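Local atomic coordinates of SAHS4 (Ramazzottius varieornatus, PDB entry 5Z4G), a protein that probably acts as a secreted molecular shield that helps tardigrades survive desiccation, and binds zinc on a beta-barrel resembling fatty-acid-binding proteins. Residues W66-A69 against Y74-Q77; I118-I123 against E129-Y134. All blocks are in the same frame, centred on the assembly; numbering follows the deposited sequence. Where two conformers were deposited one is given.

Contact 1. Residues W66-A69 against Y74-Q77; sequences WKEA and YHVQ. With ZN (zinc ion), chain C.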
loop_
_atom_site.group_PDB
_atom_site.type_symbol
_atom_site.label_atom_id
_atom_site.label_comp_id
_atom_site.label_asym_id
_atom_site.label_seq_id
_atom_site.Cartn_x
_atom_site.Cartn_y
_atom_site.Cartn_z
ATOM N N TRP A 66 -3.261 -10.812 4.618
ATOM C CA TRP A 66 -3.686 -12.186 4.893
ATOM C C TRP A 66 -5.193 -12.310 5.013
ATOM O O TRP A 66 -5.903 -11.311 5.209
ATOM C CB TRP A 66 -2.948 -12.784 6.106
ATOM C CG TRP A 66 -3.362 -12.313 7.476
ATOM C CD1 TRP A 66 -4.161 -12.986 8.371
ATOM C CD2 TRP A 66 -2.921 -11.127 8.152
ATOM N NE1 TRP A 66 -4.279 -12.267 9.539
ATOM C CE2 TRP A 66 -3.521 -11.131 9.443
ATOM C CE3 TRP A 66 -2.106 -10.043 7.787
ATOM C CZ2 TRP A 66 -3.324 -10.094 10.369
ATOM C CZ3 TRP A 66 -1.908 -9.007 8.715
ATOM C CH2 TRP A 66 -2.512 -9.048 9.990
ATOM N N LYS A 67 -5.669 -13.540 4.857
ATOM C CA LYS A 67 -7.077 -13.870 4.970
ATOM C C LYS A 67 -7.171 -15.147 5.783
ATOM O O LYS A 67 -6.549 -16.152 5.436
ATOM C CB LYS A 67 -7.669 -14.075 3.569
ATOM C CG LYS A 67 -9.120 -14.538 3.536
ATOM C CD LYS A 67 -10.082 -13.393 3.314
ATOM C CE LYS A 67 -11.500 -13.904 3.138
ATOM N NZ LYS A 67 -12.318 -13.015 2.265
ATOM N N GLU A 68 -7.926 -15.111 6.872
ATOM C CA GLU A 68 -8.227 -16.365 7.570
ATOM C C GLU A 68 -9.480 -17.027 7.002
ATOM O O GLU A 68 -10.455 -16.347 6.667
ATOM C CB GLU A 68 -8.277 -16.232 9.097
ATOM C CG GLU A 68 -9.203 -15.172 9.656
ATOM C CD GLU A 68 -8.469 -13.963 10.202
ATOM O OE1 GLU A 68 -7.241 -14.048 10.425
ATOM O OE2 GLU A 68 -9.134 -12.922 10.411
ATOM N N ALA A 69 -9.423 -18.357 6.906
ATOM C CA ALA A 69 -10.409 -19.186 6.192
ATOM C C ALA A 69 -11.882 -18.899 6.511
ATOM O O ALA A 69 -12.714 -18.814 5.595
ATOM C CB ALA A 69 -10.090 -20.665 6.399
ATOM N N TYR A 74 -10.327 -9.246 4.867
ATOM C CA TYR A 74 -8.878 -9.369 4.760
ATOM C C TYR A 74 -8.218 -8.538 5.834
ATOM O O TYR A 74 -8.812 -7.578 6.326
ATOM C CB TYR A 74 -8.395 -8.872 3.381
ATOM C CG TYR A 74 -8.821 -9.772 2.257
ATOM C CD1 TYR A 74 -10.077 -9.634 1.655
ATOM C CD2 TYR A 74 -7.986 -10.806 1.820
ATOM C CE1 TYR A 74 -10.479 -10.496 0.645
ATOM C CE2 TYR A 74 -8.370 -11.659 0.802
ATOM C CZ TYR A 74 -9.617 -11.500 0.215
ATOM O OH TYR A 74 -10.021 -12.344 -0.793
ATOM N N HIS A 75 -6.988 -8.899 6.182
ATOM C CA HIS A 75 -6.171 -8.103 7.090
ATOM C C HIS A 75 -4.952 -7.548 6.378
ATOM O O HIS A 75 -4.399 -8.180 5.469
ATOM C CB HIS A 75 -5.691 -8.958 8.247
ATOM C CG HIS A 75 -6.734 -9.220 9.285
ATOM N ND1 HIS A 75 -6.879 -8.428 10.403
ATOM C CD2 HIS A 75 -7.684 -10.178 9.374
ATOM C CE1 HIS A 75 -7.880 -8.884 11.135
ATOM N NE2 HIS A 75 -8.384 -9.948 10.534
ATOM N N VAL A 76 -4.534 -6.368 6.820
ATOM C CA VAL A 76 -3.312 -5.728 6.341
ATOM C C VAL A 76 -2.561 -5.163 7.534
ATOM O O VAL A 76 -3.167 -4.638 8.473
ATOM C CB VAL A 76 -3.578 -4.642 5.252
ATOM C CG1 VAL A 76 -4.545 -3.566 5.751
ATOM C CG2 VAL A 76 -2.273 -4.018 4.742
ATOM N N GLN A 77 -1.240 -5.284 7.481
ATOM C CA GLN A 77 -0.368 -4.714 8.473
ATOM C C GLN A 77 0.841 -4.149 7.760
ATOM O O GLN A 77 1.437 -4.824 6.912
ATOM C CB GLN A 77 0.048 -5.782 9.487
ATOM C CG GLN A 77 0.957 -5.288 10.596
ATOM C CD GLN A 77 1.498 -6.435 11.411
ATOM O OE1 GLN A 77 2.357 -7.192 10.951
ATOM N NE2 GLN A 77 0.997 -6.577 12.630
HETATM ZN ZN ZN C . -10.020 -10.996 11.243
HETATM O O HOH W 1 -10.729 -9.528 12.576
HETATM O O HOH W 2 -8.744 -11.706 13.045
#
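Glu68 and His75 are joined through a zinc ion, which lies 2.3 Å from Glu68 OE2 and 2.1 Å from His75 NE2. Two waters, with Glu71 and His73 from the intervening loop, complete six ligands. Glu68 reaches the metal through a chain bent at chi2 (-107°); its OE2 lies at the imidazole edge because both bind zinc, not through a hydrogen bond, with the planes 58° apart. Along the backbone, Trp66 and His75 form an antiparallel hydrogen-bonded pair: His75 N gives a nearly straight bond to Trp66 O (2.8 Å), and Trp66 N returns one to His75 O (3.0 Å). On the same side of the sheet, His75 CB sits over the face of the Trp66 six-membered ring, 3.3 Å from its centroid, a CH-pi contact. The two aromatic rings run almost parallel but slide past each other. Gln77 CB meets the indole edge. On the other side of the sheet, Lys67 lies over one face of Tyr74: CD is 3.5 Å from the ring centroid, and NZ makes an off-centre cation-pi contact. This zinc-bearing hairpin links strands 62-66 and 74-79; strand 86-91 flanks the latter, with Gln77 NE2 hydrogen-bonded to Glu88, while Trp24 meets Tyr74.

Contact 2. Residues I118-I123 against E129-Y134; sequences ITKINI and ETIVTY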
loop_
_atom_site.group_PDB
_atom_site.type_symbol
_atom_site.label_atom_id
_atom_site.label_comp_id
_atom_site.label_asym_id
_atom_site.label_seq_id
_atom_site.Cartn_x
_atom_site.Cartn_y
_atom_site.Cartn_z
ATOM N N ILE A 118 -6.448 -3.473 -5.905
ATOM C CA ILE A 118 -6.525 -2.042 -6.180
ATOM C C ILE A 118 -7.049 -1.334 -4.934
ATOM O O ILE A 118 -8.064 -1.744 -4.371
ATOM C CB ILE A 118 -7.471 -1.750 -7.372
ATOM C CG1 ILE A 118 -7.024 -2.475 -8.655
ATOM C CG2 ILE A 118 -7.594 -0.241 -7.612
ATOM C CD1 ILE A 118 -8.066 -2.497 -9.734
ATOM N N THR A 119 -6.362 -0.275 -4.507
ATOM C CA THR A 119 -6.802 0.515 -3.372
ATOM C C THR A 119 -7.007 1.938 -3.862
ATOM O O THR A 119 -6.068 2.575 -4.349
ATOM C CB THR A 119 -5.791 0.463 -2.202
ATOM O OG1 THR A 119 -5.557 -0.905 -1.859
ATOM C CG2 THR A 119 -6.328 1.220 -0.980
ATOM N N LYS A 120 -8.240 2.423 -3.746
ATOM C CA LYS A 120 -8.570 3.792 -4.129
ATOM C C LYS A 120 -8.692 4.599 -2.855
ATOM O O LYS A 120 -9.435 4.226 -1.941
ATOM C CB LYS A 120 -9.858 3.828 -4.962
ATOM C CG LYS A 120 -9.709 3.141 -6.319
ATOM C CD LYS A 120 -10.926 3.299 -7.213
ATOM C CE LYS A 120 -10.797 2.406 -8.439
ATOM N NZ LYS A 120 -11.799 2.747 -9.485
ATOM N N ILE A 121 -7.929 5.687 -2.792
ATOM C CA ILE A 121 -7.782 6.494 -1.590
ATOM C C ILE A 121 -8.238 7.932 -1.856
ATOM O O ILE A 121 -7.918 8.507 -2.892
ATOM C CB ILE A 121 -6.307 6.495 -1.124
ATOM C CG1 ILE A 121 -5.871 5.073 -0.750
ATOM C CG2 ILE A 121 -6.090 7.465 0.033
ATOM C CD1 ILE A 121 -4.375 4.878 -0.657
ATOM N N ASN A 122 -8.977 8.499 -0.908
ATOM C CA ASN A 122 -9.320 9.920 -0.922
ATOM C C ASN A 122 -8.949 10.557 0.410
ATOM O O ASN A 122 -9.243 10.007 1.474
ATOM C CB ASN A 122 -10.814 10.116 -1.230
ATOM C CG ASN A 122 -11.170 11.561 -1.577
ATOM O OD1 ASN A 122 -10.348 12.329 -2.093
ATOM N ND2 ASN A 122 -12.413 11.932 -1.306
ATOM N N ILE A 123 -8.273 11.706 0.329
ATOM C CA ILE A 123 -7.982 12.551 1.487
ATOM C C ILE A 123 -8.790 13.841 1.287
ATOM O O ILE A 123 -8.340 14.769 0.590
ATOM C CB ILE A 123 -6.469 12.836 1.677
ATOM C CG1 ILE A 123 -5.661 11.527 1.762
ATOM C CG2 ILE A 123 -6.248 13.699 2.919
ATOM C CD1 ILE A 123 -4.155 11.696 1.653
ATOM N N GLU A 129 -6.788 12.535 -4.332
ATOM C CA GLU A 129 -7.018 11.101 -4.468
ATOM C C GLU A 129 -5.784 10.382 -4.991
ATOM O O GLU A 129 -4.988 10.949 -5.749
ATOM C CB GLU A 129 -8.261 10.800 -5.320
ATOM C CG GLU A 129 -8.157 11.200 -6.783
ATOM C CD GLU A 129 -9.347 10.769 -7.627
ATOM O OE1 GLU A 129 -9.600 11.433 -8.651
ATOM O OE2 GLU A 129 -10.029 9.775 -7.288
ATOM N N THR A 130 -5.636 9.136 -4.552
ATOM C CA THR A 130 -4.522 8.271 -4.929
ATOM C C THR A 130 -5.119 6.925 -5.304
ATOM O O THR A 130 -6.077 6.466 -4.667
ATOM C CB THR A 130 -3.499 8.111 -3.771
ATOM O OG1 THR A 130 -3.013 9.401 -3.393
ATOM C CG2 THR A 130 -2.290 7.240 -4.163
ATOM N N ILE A 131 -4.586 6.310 -6.357
ATOM C CA ILE A 131 -4.880 4.902 -6.645
ATOM C C ILE A 131 -3.593 4.105 -6.540
ATOM O O ILE A 131 -2.557 4.501 -7.079
ATOM C CB ILE A 131 -5.611 4.688 -7.995
ATOM C CG1 ILE A 131 -6.981 5.395 -7.958
ATOM C CG2 ILE A 131 -5.794 3.191 -8.278
ATOM C CD1 ILE A 131 -7.759 5.389 -9.257
ATOM N N VAL A 132 -3.672 2.998 -5.809
ATOM C CA VAL A 132 -2.528 2.113 -5.572
ATOM C C VAL A 132 -2.899 0.745 -6.141
ATOM O O VAL A 132 -4.002 0.256 -5.898
ATOM C CB VAL A 132 -2.185 2.013 -4.059
ATOM C CG1 VAL A 132 -0.864 1.272 -3.845
ATOM C CG2 VAL A 132 -2.110 3.390 -3.404
ATOM N N THR A 133 -1.999 0.134 -6.910
ATOM C CA THR A 133 -2.222 -1.230 -7.386
ATOM C C THR A 133 -1.102 -2.141 -6.880
ATOM O O THR A 133 0.066 -1.711 -6.782
ATOM C CB THR A 133 -2.295 -1.340 -8.921
ATOM O OG1 THR A 133 -1.031 -0.997 -9.481
ATOM C CG2 THR A 133 -3.364 -0.422 -9.514
ATOM N N TYR A 134 -1.454 -3.390 -6.582
ATOM C CA TYR A 134 -0.505 -4.389 -6.106
ATOM C C TYR A 134 -0.539 -5.530 -7.098
ATOM O O TYR A 134 -1.563 -6.202 -7.239
ATOM C CB TYR A 134 -0.887 -4.870 -4.690
ATOM C CG TYR A 134 -0.835 -3.756 -3.674
ATOM C CD1 TYR A 134 -1.923 -2.880 -3.497
ATOM C CD2 TYR A 134 0.323 -3.540 -2.909
ATOM C CE1 TYR A 134 -1.861 -1.836 -2.576
ATOM C CE2 TYR A 134 0.390 -2.503 -1.985
ATOM C CZ TYR A 134 -0.694 -1.655 -1.827
ATOM O OH TYR A 134 -0.609 -0.632 -0.921
#
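Thr119 and Val132 exchange two backbone hydrogen bonds, Thr119 N to Val132 O and Val132 N to Thr119 O, both 2.8 Å long. Two residues on, Ile121 N reaches Thr130 O at 2.7 Å, and Thr130 N returns a bond to Ile121 O at 2.9 Å. Three of these oxygens also receive CA-H...O contacts: Val132 O from Ile118, Thr119 O from Ile131 and Ile121 O from Glu129. The intervening residues bond outward, Ile118, Lys120 and Asn122 to strand 104-113, Ile131 and Thr133 to strand 140-147. Glu129 O is hydrogen-bonded to Ser147 OG, and Thr130 OG1 makes a weak bond to the same hydroxyl. On one face, in one of the two conformers of Ile131, Ile118 CG2 meets Ile131 CG2 at 3.9 Å and the extended Lys120 chain runs beside Ile131. On the other face, Ile121 CD1 touches Val132 CG2 at 3.9 Å. Thr119 OG1 lies at the edge of the Tyr134 ring and hydrogen-bonds a tetraethylene glycol, probably from the crystallisation liquor, while Tyr134 OH is hydrogen-bonded to Gln143 NE2. Main-chain bonds thus alternate along each strand between the hairpin partner and the neighbour beyond, 104-113 or 140-147, which knits four successive antiparallel strands together, consistent with the wall of a fatty-acid-binding-protein-like barrel.

From the N terminus, the chain first closes contact 1, where four residues separate 66-69 from 74-77 and supply two further zinc ligands. It then runs through strands 86-91, 97-101 and 104-113 before opening contact 2, in which five residues separate 118-123 from 129-134. The contacts follow in series, neither nested nor crossed. Both belong to one antiparallel sheet of up-and-down topology, consistent with a fatty-acid-binding-protein-like barrel. Contact 1 joins strands 62-66 and 74-79; contact 2 joins 116-123 and 128-137. Their centres lie about 19 Å apart and their nearest atoms about 7 Å, without touching; Tyr134 meets Tyr65 of strand 62-66 edge-to-face.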